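Local coordinates for protein hypothetical NUDIX hydrolase (Listeria monocytogenes, PDB 3SON) that is a putative NUDIX hydrolase, so it probably hydrolyses a nucleoside diphosphate linked to another group, using a divalent metal, at residues V24-R27 / V32-F35; Q7-P12 / D128-A133; A18-G23 / E139-N144; E44-T49 / P89-A94. All coordinates share one frame; numbering follows the deposited sequence.

How the interactions relate
Interaction 2 lies deepest, a wholly buried, mainly apolar meeting of strand 7-12 and helix 128-133. Interaction 1 is only partly buried and far more polar: it zips strands 24-27 and 32-35 together through backbone hydrogen bonds, and its Phe35 packs on Leu9 and Ile11 of interaction 2. Interaction 3 uses the same strand as interaction 1 and the same helix as interaction 2, nearer the edge of the molecule, where Tyr20 is still partly exposed. Interaction 4 belongs to the other side of the sheet, facing the NUDIX helix; its strand pairs in parallel with 7-12, with probable hydrogen bonds from Leu9 N to Tyr91 O and Ile11 N to Phe93 O.

Interaction 1 (V24-R27 / V32-F35)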
loop_
_atom_site.group_PDB
_atom_site.type_symbol
_atom_site.label_atom_id
_atom_site.label_comp_id
_atom_site.label_asym_id
_atom_site.label_seq_id
_atom_site.Cartn_x
_atom_site.Cartn_y
_atom_site.Cartn_z
ATOM N N VAL A 24 -0.195 -18.236 6.797
ATOM C CA VAL A 24 0.299 -17.831 5.482
ATOM C C VAL A 24 0.235 -19.018 4.551
ATOM O O VAL A 24 0.424 -20.151 4.970
ATOM C CB VAL A 24 1.735 -17.300 5.519
ATOM C CG1 VAL A 24 1.838 -16.120 6.468
ATOM C CG2 VAL A 24 2.720 -18.361 6.027
ATOM N N LEU A 25 0.050 -18.722 3.263
ATOM C CA LEU A 25 -0.187 -19.746 2.225
ATOM C C LEU A 25 0.915 -19.742 1.234
ATOM O O LEU A 25 1.285 -18.686 0.752
ATOM C CB LEU A 25 -1.507 -19.462 1.508
ATOM C CG LEU A 25 -2.802 -19.474 2.359
ATOM C CD1 LEU A 25 -3.976 -18.830 1.611
ATOM C CD2 LEU A 25 -3.210 -20.891 2.723
ATOM N N HIS A 26 1.443 -20.928 0.940
ATOM C CA HIS A 26 2.463 -21.040 -0.019
ATOM C C HIS A 26 1.831 -21.460 -1.313
ATOM O O HIS A 26 0.966 -22.336 -1.340
ATOM C CB HIS A 26 3.459 -22.042 0.430
ATOM C CG HIS A 26 4.656 -22.085 -0.446
ATOM N ND1 HIS A 26 4.792 -23.015 -1.432
ATOM C CD2 HIS A 26 5.807 -21.318 -0.453
ATOM C CE1 HIS A 26 5.956 -22.787 -2.087
ATOM N NE2 HIS A 26 6.592 -21.767 -1.476
ATOM N N ARG A 27 2.203 -20.782 -2.402
ATOM C CA ARG A 27 1.633 -21.116 -3.695
ATOM C C ARG A 27 2.148 -22.448 -4.325
ATOM O O ARG A 27 3.324 -22.875 -4.161
ATOM C CB ARG A 27 1.879 -19.996 -4.693
ATOM C CG ARG A 27 1.040 -18.748 -4.394
ATOM C CD ARG A 27 1.092 -17.817 -5.607
ATOM N NE ARG A 27 0.447 -18.364 -6.822
ATOM C CZ ARG A 27 -0.847 -18.282 -7.049
ATOM N NH1 ARG A 27 -1.662 -17.757 -6.127
ATOM N NH2 ARG A 27 -1.370 -18.774 -8.180
ATOM N N VAL A 32 6.163 -18.472 -3.349
ATOM C CA VAL A 32 5.532 -17.223 -2.974
ATOM C C VAL A 32 4.599 -17.511 -1.805
ATOM O O VAL A 32 3.851 -18.430 -1.877
ATOM C CB VAL A 32 4.685 -16.680 -4.185
ATOM C CG1 VAL A 32 3.630 -15.684 -3.739
ATOM C CG2 VAL A 32 5.563 -16.074 -5.254
ATOM N N TRP A 33 4.666 -16.688 -0.739
ATOM C CA TRP A 33 3.816 -16.847 0.430
ATOM C C TRP A 33 2.886 -15.656 0.403
ATOM O O TRP A 33 3.309 -14.525 0.079
ATOM C CB TRP A 33 4.653 -16.777 1.693
ATOM C CG TRP A 33 5.483 -17.957 1.979
ATOM C CD1 TRP A 33 6.805 -18.180 1.603
ATOM C CD2 TRP A 33 5.063 -19.165 2.651
ATOM N NE1 TRP A 33 7.217 -19.401 2.025
ATOM C CE2 TRP A 33 6.211 -20.053 2.642
ATOM C CE3 TRP A 33 3.873 -19.605 3.222
ATOM C CZ2 TRP A 33 6.179 -21.315 3.214
ATOM C CZ3 TRP A 33 3.851 -20.871 3.818
ATOM C CH2 TRP A 33 4.998 -21.714 3.800
ATOM N N GLN A 34 1.609 -15.903 0.618
ATOM C CA GLN A 34 0.584 -14.851 0.585
ATOM C C GLN A 34 -0.587 -15.148 1.532
ATOM O O GLN A 34 -0.728 -16.245 2.130
ATOM C CB GLN A 34 0.003 -14.673 -0.857
ATOM C CG GLN A 34 -0.723 -15.953 -1.361
ATOM C CD GLN A 34 -1.092 -15.986 -2.843
ATOM O OE1 GLN A 34 -1.487 -17.059 -3.347
ATOM N NE2 GLN A 34 -1.083 -14.814 -3.521
ATOM N N PHE A 35 -1.456 -14.157 1.660
ATOM C CA PHE A 35 -2.719 -14.309 2.355
ATOM C C PHE A 35 -3.851 -14.665 1.374
ATOM O O PHE A 35 -3.581 -14.902 0.195
ATOM C CB PHE A 35 -3.041 -13.037 3.158
ATOM C CG PHE A 35 -2.051 -12.738 4.274
ATOM C CD1 PHE A 35 -1.797 -13.651 5.255
ATOM C CD2 PHE A 35 -1.464 -11.454 4.405
ATOM C CE1 PHE A 35 -0.918 -13.337 6.318
ATOM C CE2 PHE A 35 -0.553 -11.151 5.415
ATOM C CZ PHE A 35 -0.278 -12.091 6.381
#
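The indole of Trp33 takes His26 on one face: the imidazole comes in edge-on, CD2 lying 3.4 Å from Trp33 CE2, with the two planes 64° apart in a T-shaped stack. His26 CB also sits almost squarely above the six-membered ring of Trp33, 3.6 Å from its centroid, a CH-pi contact. The backbone sets CB there; chi1 of -172°, which places CG anti to the backbone N, then turns the imidazole edge onto the same indole, while its nitrogens bond Ser111 and Asp31. Val24 CG2 nears the indole at CE3, 3.3 Å away, and CG1 of the same valine reaches Phe35 CE1. The backbone below is an antiparallel hairpin, strands 20-27 and 33-39 of the NUDIX sheet: Leu25 and Gln34 form a hydrogen-bonded pair, N to O 2.8 Å in both directions, and His26 with Trp33 the next, non-hydrogen-bonded pair. Arg27 N closes the ladder on Val32 O at 2.9 Å. On the face carrying Leu25 and Gln34, Arg27 bends at chi3 and brings NH1 to Gln34 OE1, 2.9 Å, on a lone pair in the amide plane; the guanidinium stands 87° to that amide but has OE1 near its own plane. OE1 also accepts from His110 NE2, so two donors grip it, and NH1 is shared with Glu109.

Interaction 2 (Q7-P12 / D128-A133)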
loop_
_atom_site.group_PDB
_atom_site.type_symbol
_atom_site.label_atom_id
_atom_site.label_comp_id
_atom_site.label_asym_id
_atom_site.label_seq_id
_atom_site.Cartn_x
_atom_site.Cartn_y
_atom_site.Cartn_z
ATOM N N GLN A 7 -10.189 -5.373 -4.726
ATOM C CA GLN A 7 -9.607 -6.581 -4.234
ATOM C C GLN A 7 -9.778 -6.684 -2.720
ATOM O O GLN A 7 -9.954 -5.672 -2.025
ATOM C CB GLN A 7 -8.101 -6.564 -4.483
ATOM C CG GLN A 7 -7.698 -6.856 -5.917
ATOM C CD GLN A 7 -7.767 -8.312 -6.237
ATOM O OE1 GLN A 7 -7.182 -9.161 -5.547
ATOM N NE2 GLN A 7 -8.508 -8.628 -7.241
ATOM N N VAL A 8 -9.792 -7.892 -2.233
ATOM C CA VAL A 8 -9.749 -8.096 -0.825
ATOM C C VAL A 8 -8.522 -8.907 -0.418
ATOM O O VAL A 8 -7.943 -9.697 -1.241
ATOM C CB VAL A 8 -11.079 -8.677 -0.244
ATOM C CG1 VAL A 8 -12.347 -7.865 -0.678
ATOM C CG2 VAL A 8 -11.270 -10.157 -0.657
ATOM N N LEU A 9 -8.067 -8.649 0.805
ATOM C CA LEU A 9 -7.022 -9.423 1.447
ATOM C C LEU A 9 -7.624 -9.924 2.755
ATOM O O LEU A 9 -8.361 -9.199 3.437
ATOM C CB LEU A 9 -5.759 -8.594 1.702
ATOM C CG LEU A 9 -4.529 -9.315 2.263
ATOM C CD1 LEU A 9 -3.691 -9.862 1.119
ATOM C CD2 LEU A 9 -3.711 -8.350 3.117
ATOM N N VAL A 10 -7.364 -11.179 3.074
ATOM C CA VAL A 10 -7.861 -11.771 4.338
ATOM C C VAL A 10 -6.774 -12.565 5.070
ATOM O O VAL A 10 -6.175 -13.474 4.487
ATOM C CB VAL A 10 -9.046 -12.703 4.095
ATOM C CG1 VAL A 10 -9.598 -13.185 5.400
ATOM C CG2 VAL A 10 -10.134 -12.030 3.267
ATOM N N ILE A 11 -6.484 -12.170 6.323
ATOM C CA ILE A 11 -5.408 -12.747 7.112
ATOM C C ILE A 11 -6.024 -13.715 8.107
ATOM O O ILE A 11 -6.747 -13.299 9.003
ATOM C CB ILE A 11 -4.637 -11.665 7.897
ATOM C CG1 ILE A 11 -4.037 -10.626 6.938
ATOM C CG2 ILE A 11 -3.513 -12.264 8.805
ATOM C CD1 ILE A 11 -3.388 -9.456 7.645
ATOM N N PRO A 12 -5.764 -15.018 7.956
ATOM C CA PRO A 12 -6.255 -15.961 9.006
ATOM C C PRO A 12 -5.396 -15.849 10.262
ATOM O O PRO A 12 -4.192 -15.543 10.165
ATOM C CB PRO A 12 -6.005 -17.338 8.366
ATOM C CG PRO A 12 -5.635 -17.063 6.953
ATOM C CD PRO A 12 -4.960 -15.728 6.958
ATOM N N ASP A 128 4.639 -4.611 0.882
ATOM C CA ASP A 128 4.496 -3.692 2.007
ATOM C C ASP A 128 3.054 -3.711 2.481
ATOM O O ASP A 128 2.774 -3.710 3.714
ATOM C CB ASP A 128 4.901 -2.276 1.568
ATOM C CG ASP A 128 6.409 -2.151 1.191
ATOM O OD1 ASP A 128 7.178 -3.033 1.582
ATOM O OD2 ASP A 128 6.807 -1.157 0.502
ATOM N N SER A 129 2.114 -3.687 1.550
ATOM C CA SER A 129 0.679 -3.667 1.881
ATOM C C SER A 129 0.217 -4.794 2.859
ATOM O O SER A 129 -0.553 -4.593 3.811
ATOM C CB SER A 129 -0.172 -3.664 0.602
ATOM O OG SER A 129 -0.352 -4.959 0.045
ATOM N N ASN A 130 0.710 -5.988 2.634
ATOM C CA ASN A 130 0.434 -7.124 3.509
ATOM C C ASN A 130 1.092 -7.062 4.909
ATOM O O ASN A 130 0.436 -7.369 5.928
ATOM C CB ASN A 130 0.918 -8.390 2.833
ATOM C CG ASN A 130 0.283 -8.649 1.489
ATOM O OD1 ASN A 130 -0.511 -7.828 0.900
ATOM N ND2 ASN A 130 0.651 -9.804 0.950
ATOM N N LYS A 131 2.317 -6.585 4.960
ATOM C CA LYS A 131 3.031 -6.351 6.154
ATOM C C LYS A 131 2.333 -5.310 6.989
ATOM O O LYS A 131 2.266 -5.445 8.241
ATOM C CB LYS A 131 4.454 -5.937 5.798
ATOM C CG LYS A 131 5.185 -7.060 5.059
ATOM C CD LYS A 131 6.644 -6.694 4.914
ATOM C CE LYS A 131 7.387 -7.713 4.060
ATOM N NZ LYS A 131 8.802 -7.310 3.809
ATOM N N THR A 132 1.862 -4.243 6.331
ATOM C CA THR A 132 1.150 -3.179 7.016
ATOM C C THR A 132 -0.157 -3.685 7.627
ATOM O O THR A 132 -0.409 -3.426 8.825
ATOM C CB THR A 132 0.903 -1.977 6.126
ATOM O OG1 THR A 132 2.181 -1.421 5.765
ATOM C CG2 THR A 132 0.039 -0.880 6.870
ATOM N N ALA A 133 -0.958 -4.412 6.853
ATOM C CA ALA A 133 -2.189 -5.054 7.368
ATOM C C ALA A 133 -1.904 -6.007 8.576
ATOM O O ALA A 133 -2.620 -5.998 9.658
ATOM C CB ALA A 133 -2.950 -5.774 6.214
#
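Apolar contacts come first, and Ala133 is at their middle. Its CB, directed at the strand, meets Ile11 CD1 at 4.0 Å and Leu9 CD2 at 4.1 Å, so one small methyl is met by the ends of two larger side chains. Ile11 runs out extended along CG1 to CD1, which also lies 3.9 Å from the carbonyl carbon of Ala133. Leu9 has its CG anti to the backbone N (chi1 -175°), and in the conformer described here both of its methyls face the helix.

The polar element touching this surface is the amide of Asn130, whose side chain crosses that of Leu9 at roughly a right angle. Its OD1 lies 3.8 Å from Leu9 CD1 and 3.9 Å from Leu9 CD2, a van der Waals approach. Ser129 OG lies 3.0 Å from Asn130 OD1 and also within bonding reach of Glu90 OE1; its one proton can serve only one of them at a time. Nearby, the start of the helix reaches the second subunit, where Asp128 N bonds OD2 of Asp128 of the other chain.

Axes of the two segments pass 10.1 Å apart and cross at -48°. Val8 and Val10 turn to the other side of the strand, onto helix 46-58, while Leu9 and Ile11 face helix 128-142: a central strand covered on both sides by helices, as in the alpha/beta/alpha sandwich of NUDIX proteins.

Interaction 3 (A18-G23 / E139-N144); sequences ANYQFG and ERLKNN
Toward its C-terminal end, helix 128-142 lies against the start of strand 20-27, just before the chain leaves the helix through a Schellman motif with Asn144 at positive phi. Leu141 and Tyr20 meet there. Leu141 spreads over one face of the phenol ring: its CB stands 3.9 Å from the ring centroid, only 15° off the normal, a CH-pi contact, while CD1 comes to 3.7 Å from Tyr20 CD1 and CD2 to 3.9 Å from Tyr20 CE1. The backbone puts CB over the ring, and chi1 of -71°, with CG opposite the carbonyl carbon, swings the two methyls along it. CD1 has a second neighbour, Phe22 CE1, at 3.8 Å; Phe22 reaches in from the direction opposite to Leu141, so this methyl is shared by two aromatic rings. Phe13 of the adjoining strand touches both Phe22 and Leu141, and Phe22 runs on against Leu134 and Leu137, carrying the apolar layer into the core.

Lys142, whose CB turns away from the strand, pairs with Glu139 of its own helix, NZ to OE2 3.5 Å. On the helix, Asn143 ND2 bonds Tyr86 OH of the second subunit. Every close side-chain contact between strand and helix is carbon on carbon, and shape, the face of Tyr20 in particular, with no bonded polar pair, sets how the two elements meet.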
loop_
_atom_site.group_PDB
_atom_site.type_symbol
_atom_site.label_atom_id
_atom_site.label_comp_id
_atom_site.label_asym_id
_atom_site.label_seq_id
_atom_site.Cartn_x
_atom_site.Cartn_y
_atom_site.Cartn_z
ATOM N N ALA A 18 0.110 -19.571 24.326
ATOM C CA ALA A 18 1.145 -18.544 24.457
ATOM C C ALA A 18 0.773 -17.211 23.806
ATOM O O ALA A 18 0.650 -16.185 24.483
ATOM C CB ALA A 18 2.441 -19.051 23.846
ATOM N N ASN A 19 0.577 -17.254 22.490
ATOM C CA ASN A 19 0.562 -16.056 21.659
ATOM C C ASN A 19 -0.529 -16.153 20.578
ATOM O O ASN A 19 -1.496 -16.893 20.726
ATOM C CB ASN A 19 1.950 -15.933 20.999
ATOM C CG ASN A 19 2.210 -14.564 20.396
ATOM O OD1 ASN A 19 1.433 -13.621 20.580
ATOM N ND2 ASN A 19 3.311 -14.451 19.661
ATOM N N TYR A 20 -0.394 -15.346 19.531
ATOM C CA TYR A 20 -1.210 -15.490 18.361
ATOM C C TYR A 20 -0.326 -15.982 17.255
ATOM O O TYR A 20 0.885 -15.668 17.204
ATOM C CB TYR A 20 -1.809 -14.158 17.947
ATOM C CG TYR A 20 -2.883 -13.673 18.892
ATOM C CD1 TYR A 20 -4.186 -14.104 18.742
ATOM C CD2 TYR A 20 -2.594 -12.785 19.914
ATOM C CE1 TYR A 20 -5.188 -13.672 19.596
ATOM C CE2 TYR A 20 -3.587 -12.357 20.783
ATOM C CZ TYR A 20 -4.889 -12.802 20.601
ATOM O OH TYR A 20 -5.913 -12.406 21.439
ATOM N N GLN A 21 -0.915 -16.805 16.399
ATOM C CA GLN A 21 -0.274 -17.227 15.180
ATOM C C GLN A 21 -1.078 -16.781 13.957
ATOM O O GLN A 21 -2.313 -16.617 14.021
ATOM C CB GLN A 21 -0.048 -18.726 15.191
ATOM C CG GLN A 21 0.937 -19.133 16.296
ATOM C CD GLN A 21 1.587 -20.468 16.040
ATOM O OE1 GLN A 21 0.963 -21.368 15.520
ATOM N NE2 GLN A 21 2.861 -20.592 16.390
ATOM N N PHE A 22 -0.384 -16.685 12.829
ATOM C CA PHE A 22 -0.933 -16.129 11.622
ATOM C C PHE A 22 -0.715 -17.136 10.492
ATOM O O PHE A 22 0.330 -17.819 10.415
ATOM C CB PHE A 22 -0.241 -14.795 11.325
ATOM C CG PHE A 22 -0.394 -13.792 12.432
ATOM C CD1 PHE A 22 -1.560 -13.058 12.508
ATOM C CD2 PHE A 22 0.551 -13.651 13.419
ATOM C CE1 PHE A 22 -1.781 -12.185 13.537
ATOM C CE2 PHE A 22 0.372 -12.732 14.439
ATOM C CZ PHE A 22 -0.816 -12.037 14.520
ATOM N N GLY A 23 -1.732 -17.251 9.672
ATOM C CA GLY A 23 -1.790 -18.234 8.647
ATOM C C GLY A 23 -1.295 -17.682 7.293
ATOM O O GLY A 23 -1.803 -16.696 6.784
ATOM N N GLU A 139 -1.273 -5.503 16.403
ATOM C CA GLU A 139 -1.532 -4.501 17.459
ATOM C C GLU A 139 -2.935 -4.595 18.019
ATOM O O GLU A 139 -3.130 -4.546 19.244
ATOM C CB GLU A 139 -1.240 -3.078 16.942
ATOM C CG GLU A 139 0.217 -2.811 16.636
ATOM C CD GLU A 139 1.095 -3.058 17.846
ATOM O OE1 GLU A 139 0.878 -2.410 18.896
ATOM O OE2 GLU A 139 1.998 -3.915 17.737
ATOM N N ARG A 140 -3.918 -4.765 17.143
ATOM C CA ARG A 140 -5.301 -4.955 17.567
ATOM C C ARG A 140 -5.519 -6.213 18.404
ATOM O O ARG A 140 -6.149 -6.132 19.425
ATOM C CB ARG A 140 -6.221 -4.916 16.410
ATOM C CG ARG A 140 -6.411 -3.567 15.768
ATOM C CD ARG A 140 -7.423 -3.728 14.660
ATOM N NE ARG A 140 -7.706 -2.473 13.987
ATOM C CZ ARG A 140 -8.592 -1.583 14.401
ATOM N NH1 ARG A 140 -9.278 -1.776 15.544
ATOM N NH2 ARG A 140 -8.751 -0.460 13.695
ATOM N N LEU A 141 -4.917 -7.334 18.038
ATOM C CA LEU A 141 -5.060 -8.522 18.867
ATOM C C LEU A 141 -4.482 -8.215 20.256
ATOM O O LEU A 141 -5.183 -8.321 21.242
ATOM C CB LEU A 141 -4.390 -9.727 18.243
ATOM C CG LEU A 141 -5.118 -10.250 16.999
ATOM C CD1 LEU A 141 -4.299 -11.350 16.235
ATOM C CD2 LEU A 141 -6.497 -10.737 17.417
ATOM N N LYS A 142 -3.209 -7.823 20.306
ATOM C CA LYS A 142 -2.543 -7.502 21.566
ATOM C C LYS A 142 -3.358 -6.604 22.473
ATOM O O LYS A 142 -3.291 -6.750 23.695
ATOM C CB LYS A 142 -1.235 -6.794 21.300
ATOM C CG LYS A 142 -0.091 -7.645 20.817
ATOM C CD LYS A 142 1.021 -6.688 20.412
ATOM C CE LYS A 142 2.311 -7.363 20.012
ATOM N NZ LYS A 142 3.364 -6.300 19.909
ATOM N N ASN A 143 -4.118 -5.672 21.879
ATOM C CA ASN A 143 -4.876 -4.687 22.626
ATOM C C ASN A 143 -6.339 -5.086 22.879
ATOM O O ASN A 143 -7.111 -4.300 23.421
ATOM C CB ASN A 143 -4.885 -3.361 21.866
ATOM C CG ASN A 143 -3.529 -2.682 21.844
ATOM O OD1 ASN A 143 -2.555 -3.197 22.384
ATOM N ND2 ASN A 143 -3.467 -1.517 21.216
ATOM N N ASN A 144 -6.716 -6.287 22.424
ATOM C CA ASN A 144 -8.121 -6.705 22.380
ATOM C C ASN A 144 -9.036 -5.593 21.772
ATOM O O ASN A 144 -10.075 -5.248 22.338
ATOM C CB ASN A 144 -8.628 -7.112 23.786
ATOM C CG ASN A 144 -9.958 -7.858 23.726
ATOM O OD1 ASN A 144 -10.214 -8.633 22.790
ATOM N ND2 ASN A 144 -10.825 -7.596 24.694
#

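Interaction 4 (E44-T49 / P89-A94); sequences EAISET and PEYCFA
Ile46 packs against Tyr91 and Phe93 where the NUDIX-box helix 46-58, which supplies Glu53 and Glu57 to the calcium ion, begins beside strand 87-96. The tight part is all isoleucine on aromatics, in the one of two deposited Ile46 conformers described here. CD1 lies over one face of the Tyr91 ring, 3.6 Å from its centroid and 22° off the normal, displaced toward CE2. CG2, anti to the backbone N (chi1 of the CG1 branch -81°), goes the other way and comes in at the edge of Phe93, 3.3 Å from CZ and close to the ring plane. The two branches thus divide the rings between them, one by its face, the other by its rim.

Beyond Ile46 the contact thins: Ser47 CB turns from the strand, and its CA is 4.5 Å from Phe93 CZ. Ala45 and Glu48, on the outer side, are exposed. Ala45 is the N-cap, and Glu48 OE1, three residues on, accepts from its N, the capping-box bond without its reciprocal partner. Glu44, a NUDIX-box glutamate salt-bridged to Arg52, also receives Thr49 OG1 on its OE1, 2.9 Å away and from above the carboxylate plane.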
loop_
_atom_site.group_PDB
_atom_site.type_symbol
_atom_site.label_atom_id
_atom_site.label_comp_id
_atom_site.label_asym_id
_atom_site.label_seq_id
_atom_site.Cartn_x
_atom_site.Cartn_y
_atom_site.Cartn_z
ATOM N N GLU A 44 -21.266 -7.699 -5.488
ATOM C CA GLU A 44 -20.838 -7.997 -4.115
ATOM C C GLU A 44 -20.494 -6.768 -3.213
ATOM O O GLU A 44 -19.829 -5.804 -3.630
ATOM C CB GLU A 44 -19.611 -8.955 -4.163
ATOM C CG GLU A 44 -19.996 -10.361 -4.594
ATOM C CD GLU A 44 -18.840 -11.320 -4.471
ATOM O OE1 GLU A 44 -17.681 -10.921 -4.743
ATOM O OE2 GLU A 44 -19.110 -12.482 -4.141
ATOM N N ALA A 45 -20.946 -6.798 -1.958
ATOM C CA ALA A 45 -20.406 -5.868 -1.009
ATOM C C ALA A 45 -18.987 -6.411 -0.782
ATOM O O ALA A 45 -18.732 -7.608 -1.057
ATOM C CB ALA A 45 -21.205 -5.820 0.287
ATOM N N ILE A 46 -18.081 -5.554 -0.325
ATOM C CA ILE A 46 -16.695 -5.936 -0.063
ATOM C C ILE A 46 -16.594 -7.045 0.990
ATOM O O ILE A 46 -15.729 -7.908 0.923
ATOM C CB ILE A 46 -15.923 -4.708 0.437
ATOM C CG1 ILE A 46 -15.497 -3.806 -0.713
ATOM C CG2 ILE A 46 -14.748 -5.109 1.269
ATOM C CD1 ILE A 46 -15.404 -2.356 -0.269
ATOM N N SER A 47 -17.436 -6.945 2.019
ATOM C CA SER A 47 -17.489 -7.987 3.056
ATOM C C SER A 47 -17.901 -9.358 2.486
ATOM O O SER A 47 -17.468 -10.394 2.986
ATOM C CB SER A 47 -18.472 -7.584 4.164
ATOM O OG SER A 47 -19.780 -7.511 3.638
ATOM N N GLU A 48 -18.784 -9.362 1.484
ATOM C CA GLU A 48 -19.245 -10.566 0.876
ATOM C C GLU A 48 -18.161 -11.212 0.017
ATOM O O GLU A 48 -18.038 -12.436 -0.019
ATOM C CB GLU A 48 -20.539 -10.300 0.017
ATOM C CG GLU A 48 -21.712 -9.721 0.816
ATOM C CD GLU A 48 -22.828 -9.111 -0.049
ATOM O OE1 GLU A 48 -22.709 -9.076 -1.294
ATOM O OE2 GLU A 48 -23.834 -8.620 0.542
ATOM N N THR A 49 -17.390 -10.392 -0.698
ATOM C CA THR A 49 -16.156 -10.882 -1.390
ATOM C C THR A 49 -15.185 -11.513 -0.406
ATOM O O THR A 49 -14.654 -12.581 -0.668
ATOM C CB THR A 49 -15.445 -9.737 -2.138
ATOM O OG1 THR A 49 -16.407 -9.049 -2.923
ATOM C CG2 THR A 49 -14.298 -10.294 -3.067
ATOM N N PRO A 89 -8.501 -0.483 -5.288
ATOM C CA PRO A 89 -8.188 -0.595 -3.907
ATOM C C PRO A 89 -8.179 -2.035 -3.446
ATOM O O PRO A 89 -8.906 -2.866 -3.980
ATOM C CB PRO A 89 -9.357 0.148 -3.226
ATOM C CG PRO A 89 -10.470 -0.060 -4.131
ATOM C CD PRO A 89 -9.901 0.003 -5.501
ATOM N N GLU A 90 -7.359 -2.288 -2.456
ATOM C CA GLU A 90 -7.308 -3.549 -1.754
ATOM C C GLU A 90 -7.731 -3.348 -0.272
ATOM O O GLU A 90 -7.050 -2.641 0.509
ATOM C CB GLU A 90 -5.885 -4.110 -1.803
ATOM C CG GLU A 90 -5.754 -5.448 -1.172
ATOM C CD GLU A 90 -4.322 -5.936 -1.099
ATOM O OE1 GLU A 90 -3.462 -5.248 -0.466
ATOM O OE2 GLU A 90 -4.059 -7.007 -1.682
ATOM N N TYR A 91 -8.832 -3.962 0.116
ATOM C CA TYR A 91 -9.376 -3.855 1.459
ATOM C C TYR A 91 -8.982 -5.074 2.229
ATOM O O TYR A 91 -8.968 -6.134 1.690
ATOM C CB TYR A 91 -10.897 -3.786 1.392
ATOM C CG TYR A 91 -11.429 -2.623 0.566
ATOM C CD1 TYR A 91 -11.432 -1.350 1.092
ATOM C CD2 TYR A 91 -11.874 -2.798 -0.746
ATOM C CE1 TYR A 91 -11.893 -0.285 0.360
ATOM C CE2 TYR A 91 -12.361 -1.734 -1.501
ATOM C CZ TYR A 91 -12.356 -0.471 -0.924
ATOM O OH TYR A 91 -12.823 0.621 -1.586
ATOM N N CYS A 92 -8.726 -4.924 3.533
ATOM C CA CYS A 92 -8.158 -5.960 4.267
ATOM C C CYS A 92 -9.008 -6.459 5.407
ATOM O O CYS A 92 -9.731 -5.647 6.099
ATOM C CB CYS A 92 -6.823 -5.515 4.852
ATOM S SG CYS A 92 -5.595 -5.032 3.640
ATOM N N PHE A 93 -8.831 -7.741 5.743
ATOM C CA PHE A 93 -9.647 -8.376 6.795
ATOM C C PHE A 93 -8.886 -9.432 7.572
ATOM O O PHE A 93 -7.824 -9.823 7.169
ATOM C CB PHE A 93 -10.913 -9.053 6.188
ATOM C CG PHE A 93 -11.802 -8.146 5.419
ATOM C CD1 PHE A 93 -11.498 -7.778 4.131
ATOM C CD2 PHE A 93 -12.948 -7.626 6.001
ATOM C CE1 PHE A 93 -12.316 -6.942 3.422
ATOM C CE2 PHE A 93 -13.783 -6.770 5.270
ATOM C CZ PHE A 93 -13.430 -6.391 4.019
ATOM N N ALA A 94 -9.509 -9.998 8.601
ATOM C CA ALA A 94 -8.913 -11.084 9.358
ATOM C C ALA A 94 -9.953 -12.077 9.799
ATOM O O ALA A 94 -11.109 -11.732 9.970
ATOM C CB ALA A 94 -8.175 -10.528 10.547
#